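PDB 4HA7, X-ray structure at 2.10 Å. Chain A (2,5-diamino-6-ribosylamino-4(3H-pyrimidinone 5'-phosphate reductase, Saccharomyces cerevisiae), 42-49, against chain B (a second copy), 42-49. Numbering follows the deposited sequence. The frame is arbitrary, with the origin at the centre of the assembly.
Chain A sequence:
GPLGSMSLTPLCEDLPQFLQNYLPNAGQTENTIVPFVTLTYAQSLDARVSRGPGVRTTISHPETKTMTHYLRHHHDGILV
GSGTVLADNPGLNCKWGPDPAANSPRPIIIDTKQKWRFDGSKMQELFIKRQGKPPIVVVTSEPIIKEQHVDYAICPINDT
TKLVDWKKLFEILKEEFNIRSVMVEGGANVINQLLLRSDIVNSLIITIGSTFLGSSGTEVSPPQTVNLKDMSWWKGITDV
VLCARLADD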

ATOM      1  N   ALA A  42      -0.811   7.459   6.480  1.00 30.55           N
ATOM      2  CA  ALA A  42       0.296   6.546   6.641  1.00 33.17           C
ATOM      3  C   ALA A  42      -0.257   5.133   6.505  1.00 37.03           C
ATOM      4  O   ALA A  42      -1.211   4.775   7.176  1.00 34.01           O
ATOM      5  CB  ALA A  42       0.944   6.737   8.005  1.00 41.10           C
ATOM      6  N   GLN A  43       0.342   4.328   5.642  1.00 33.99           N
ATOM      7  CA  GLN A  43      -0.208   3.000   5.392  1.00 35.35           C
ATOM      8  C   GLN A  43       0.865   1.917   5.355  1.00 33.75           C
ATOM      9  O   GLN A  43       2.056   2.181   5.152  1.00 31.11           O
ATOM     10  CB  GLN A  43      -0.952   2.984   4.053  1.00 31.83           C
ATOM     11  CG  GLN A  43      -0.009   3.087   2.848  1.00 32.92           C
ATOM     12  CD  GLN A  43      -0.758   2.944   1.518  1.00 41.67           C
ATOM     13  OE1 GLN A  43      -1.906   3.330   1.413  1.00 44.06           O
ATOM     14  NE2 GLN A  43      -0.097   2.392   0.509  1.00 37.91           N
ATOM     15  N   SER A  44       0.416   0.684   5.546  1.00 34.83           N
ATOM     16  CA  SER A  44       1.244  -0.499   5.363  1.00 32.52           C
ATOM     17  C   SER A  44       1.413  -0.799   3.863  1.00 34.81           C
ATOM     18  O   SER A  44       0.787  -0.155   3.015  1.00 33.50           O
ATOM     19  CB  SER A  44       0.543  -1.695   6.019  1.00 29.81           C
ATOM     20  OG  SER A  44      -0.780  -1.780   5.515  1.00 34.94           O
ATOM     21  N   LEU A  45       2.238  -1.797   3.551  1.00 34.74           N
ATOM     22  CA  LEU A  45       2.408  -2.258   2.173  1.00 42.02           C
ATOM     23  C   LEU A  45       1.092  -2.754   1.593  1.00 40.48           C
ATOM     24  O   LEU A  45       0.856  -2.600   0.399  1.00 36.54           O
ATOM     25  CB  LEU A  45       3.461  -3.366   2.078  1.00 40.56           C
ATOM     26  CG  LEU A  45       4.898  -2.906   2.346  1.00 34.47           C
ATOM     27  CD1 LEU A  45       5.777  -4.124   2.655  1.00 33.45           C
ATOM     28  CD2 LEU A  45       5.438  -2.140   1.170  1.00 35.44           C
ATOM     29  N   ASP A  46       0.232  -3.340   2.432  1.00 29.39           N
ATOM     30  CA  ASP A  46      -1.091  -3.774   1.957  1.00 33.27           C
ATOM     31  C   ASP A  46      -2.168  -2.698   2.065  1.00 31.86           C
ATOM     32  O   ASP A  46      -3.366  -2.992   2.182  1.00 35.57           O
ATOM     33  CB  ASP A  46      -1.557  -5.122   2.549  1.00 34.78           C
ATOM     34  CG  ASP A  46      -1.299  -5.252   4.058  1.00 41.73           C
ATOM     35  OD1 ASP A  46      -0.633  -4.373   4.643  1.00 38.40           O
ATOM     36  OD2 ASP A  46      -1.737  -6.273   4.650  1.00 41.56           O
ATOM     37  N   ALA A  47      -1.716  -1.448   2.013  1.00 43.06           N
ATOM     38  CA  ALA A  47      -2.596  -0.290   1.977  1.00 42.21           C
ATOM     39  C   ALA A  47      -3.554  -0.255   3.175  1.00 42.79           C
ATOM     40  O   ALA A  47      -4.712   0.136   3.052  1.00 39.50           O
ATOM     41  CB  ALA A  47      -3.375  -0.253   0.648  1.00 36.57           C
ATOM     42  N   ARG A  48      -3.085  -0.687   4.333  1.00 31.39           N
ATOM     43  CA  ARG A  48      -3.946  -0.609   5.505  1.00 31.40           C
ATOM     44  C   ARG A  48      -3.503   0.524   6.440  1.00 40.00           C
ATOM     45  O   ARG A  48      -2.314   0.807   6.575  1.00 37.17           O
ATOM     46  CB  ARG A  48      -4.062  -1.960   6.201  1.00 49.24           C
ATOM     47  CG  ARG A  48      -5.437  -2.593   5.978  1.00 61.28           C
ATOM     48  CD  ARG A  48      -5.432  -3.971   5.326  1.00 66.38           C
ATOM     49  NE  ARG A  48      -5.365  -3.901   3.874  1.00 74.69           N
ATOM     50  CZ  ARG A  48      -6.180  -4.534   3.030  1.00 60.48           C
ATOM     51  NH1 ARG A  48      -7.169  -5.307   3.467  1.00 51.68           N
ATOM     52  NH2 ARG A  48      -5.995  -4.376   1.728  1.00 55.76           N
ATOM     53  N   VAL A  49      -4.473   1.187   7.055  1.00 40.56           N
ATOM     54  CA  VAL A  49      -4.177   2.327   7.912  1.00 47.40           C
ATOM     55  C   VAL A  49      -4.447   1.999   9.382  1.00 54.09           C
ATOM     56  O   VAL A  49      -4.006   2.721  10.277  1.00 59.83           O
ATOM     57  CB  VAL A  49      -4.975   3.574   7.457  1.00 45.41           C
ATOM     58  CG1 VAL A  49      -6.402   3.498   7.946  1.00 33.86           C
ATOM     59  CG2 VAL A  49      -4.330   4.813   7.949  1.00 65.41           C
TER
ATOM     60  N   ALA B  42       4.223  -6.671  -8.502  1.00 38.28           N
ATOM     61  CA  ALA B  42       4.073  -5.255  -8.807  1.00 39.96           C
ATOM     62  C   ALA B  42       2.672  -4.846  -8.387  1.00 44.23           C
ATOM     63  O   ALA B  42       1.694  -5.455  -8.808  1.00 45.53           O
ATOM     64  CB  ALA B  42       4.271  -5.023 -10.297  1.00 42.48           C
ATOM     65  N   GLN B  43       2.568  -3.839  -7.532  1.00 36.24           N
ATOM     66  CA  GLN B  43       1.261  -3.435  -7.044  1.00 36.65           C
ATOM     67  C   GLN B  43       1.068  -1.935  -7.181  1.00 47.04           C
ATOM     68  O   GLN B  43       2.014  -1.182  -7.441  1.00 35.08           O
ATOM     69  CB  GLN B  43       1.080  -3.830  -5.582  1.00 32.29           C
ATOM     70  CG  GLN B  43       1.935  -2.989  -4.623  1.00 36.25           C
ATOM     71  CD  GLN B  43       1.702  -3.382  -3.177  1.00 39.88           C
ATOM     72  OE1 GLN B  43       1.385  -4.535  -2.890  1.00 45.19           O
ATOM     73  NE2 GLN B  43       1.819  -2.419  -2.262  1.00 37.08           N
ATOM     74  N   SER B  44      -0.174  -1.509  -7.004  1.00 38.99           N
ATOM     75  CA  SER B  44      -0.508  -0.097  -7.037  1.00 32.96           C
ATOM     76  C   SER B  44      -0.382   0.415  -5.610  1.00 40.32           C
ATOM     77  O   SER B  44      -0.024  -0.343  -4.707  1.00 34.89           O
ATOM     78  CB  SER B  44      -1.937   0.083  -7.531  1.00 37.06           C
ATOM     79  OG  SER B  44      -2.835  -0.695  -6.743  1.00 37.71           O
ATOM     80  N   LEU B  45      -0.667   1.697  -5.405  1.00 34.85           N
ATOM     81  CA  LEU B  45      -0.625   2.276  -4.066  1.00 32.66           C
ATOM     82  C   LEU B  45      -1.624   1.578  -3.148  1.00 41.12           C
ATOM     83  O   LEU B  45      -1.356   1.386  -1.951  1.00 36.27           O
ATOM     84  CB  LEU B  45      -0.923   3.784  -4.112  1.00 38.63           C
ATOM     85  CG  LEU B  45       0.224   4.618  -4.701  1.00 32.87           C
ATOM     86  CD1 LEU B  45      -0.264   5.968  -5.127  1.00 33.80           C
ATOM     87  CD2 LEU B  45       1.344   4.769  -3.668  1.00 33.99           C
ATOM     88  N   ASP B  46      -2.776   1.202  -3.708  1.00 31.79           N
ATOM     89  CA  ASP B  46      -3.745   0.480  -2.911  1.00 30.00           C
ATOM     90  C   ASP B  46      -3.577  -1.060  -2.940  1.00 33.14           C
ATOM     91  O   ASP B  46      -4.541  -1.791  -2.771  1.00 39.06           O
ATOM     92  CB  ASP B  46      -5.189   0.947  -3.148  1.00 27.89           C
ATOM     93  CG  ASP B  46      -5.590   0.982  -4.626  1.00 44.48           C
ATOM     94  OD1 ASP B  46      -4.729   0.888  -5.531  1.00 44.32           O
ATOM     95  OD2 ASP B  46      -6.800   1.142  -4.877  1.00 42.50           O
ATOM     96  N   ALA B  47      -2.333  -1.514  -3.098  1.00 37.09           N
ATOM     97  CA  ALA B  47      -1.965  -2.925  -2.915  1.00 39.91           C
ATOM     98  C   ALA B  47      -2.696  -3.863  -3.859  1.00 40.08           C
ATOM     99  O   ALA B  47      -2.988  -4.998  -3.514  1.00 51.52           O
ATOM    100  CB  ALA B  47      -2.174  -3.369  -1.468  1.00 35.70           C
ATOM    101  N   ARG B  48      -2.994  -3.378  -5.053  1.00 38.56           N
ATOM    102  CA  ARG B  48      -3.665  -4.198  -6.034  1.00 34.73           C
ATOM    103  C   ARG B  48      -2.734  -4.661  -7.154  1.00 44.86           C
ATOM    104  O   ARG B  48      -1.862  -3.924  -7.602  1.00 41.54           O
ATOM    105  CB  ARG B  48      -4.903  -3.473  -6.566  1.00 48.14           C
ATOM    106  CG  ARG B  48      -6.192  -4.090  -6.026  1.00 62.40           C
ATOM    107  CD  ARG B  48      -7.058  -3.132  -5.239  1.00 63.66           C
ATOM    108  NE  ARG B  48      -6.690  -3.040  -3.831  1.00 76.77           N
ATOM    109  CZ  ARG B  48      -7.533  -3.243  -2.821  1.00 69.97           C
ATOM    110  NH1 ARG B  48      -8.799  -3.559  -3.053  1.00 55.87           N
ATOM    111  NH2 ARG B  48      -7.105  -3.125  -1.573  1.00 72.46           N
ATOM    112  N   VAL B  49      -2.909  -5.904  -7.593  1.00 44.81           N
ATOM    113  CA  VAL B  49      -2.058  -6.438  -8.649  1.00 47.56           C
ATOM    114  C   VAL B  49      -2.804  -6.559  -9.979  1.00 55.84           C
ATOM    115  O   VAL B  49      -2.202  -6.820 -11.017  1.00 52.53           O
ATOM    116  CB  VAL B  49      -1.445  -7.772  -8.240  1.00 47.87           C
ATOM    117  CG1 VAL B  49      -0.562  -7.563  -7.029  1.00 52.01           C
ATOM    118  CG2 VAL B  49      -2.539  -8.792  -7.948  1.00 46.30           C
TER
HETATM  119  O   HOH W   1       1.320   0.038  -0.950  1.00 57.97           O

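This is a small, nearly symmetric contact between two copies of the same tight turn, held by a reciprocal pair of glutamine-to-backbone hydrogen bonds around a bridging water. Q43(A) NE2 donates to L45(B) O at 2.9 Å, and Q43(B) NE2 donates to L45(A) O at 2.8 Å. Both glutamines point toward the partner with chi1 p and chi2 t, and the amide reaches the partner's turn. Water 1 donates to both carbonyls, at 3.0 Å from L45(A) O and 3.2 Å from L45(B) O.

Type I turns run from S44(A) to A47(A) and from S44(B) to A47(B), closed by A47(A) N to S44(A) O and A47(B) N to S44(B) O, both 3.0 Å. A47(A) and A47(B) point toward the other chain. Their small methyls fit where the turns are close; the D46(A) CA and A47(B) CA atoms are 5.0 Å apart. A47(A) CB lies 4.0 Å from A47(B) CB, and A47(B) CB lies 3.6 Å from D46(A) C.

The R48(A) and R48(B) side chains meet as like charges, with R48(A) NH2 3.7 Å from R48(B) NH2. Each is anchored within its own chain: R48(A) NE donates to D46(A) O at 2.8 Å, and R48(B) NE to D46(B) O at 2.7 Å. S44(A) OG donates to D46(A) OD1 and S44(B) OG to D46(B) OD1, both at 2.7 Å, bracing each turn. The contact buries 267 Å², both sides summed, with A47(A), A47(B), L45(A) and L45(B) giving the largest shares.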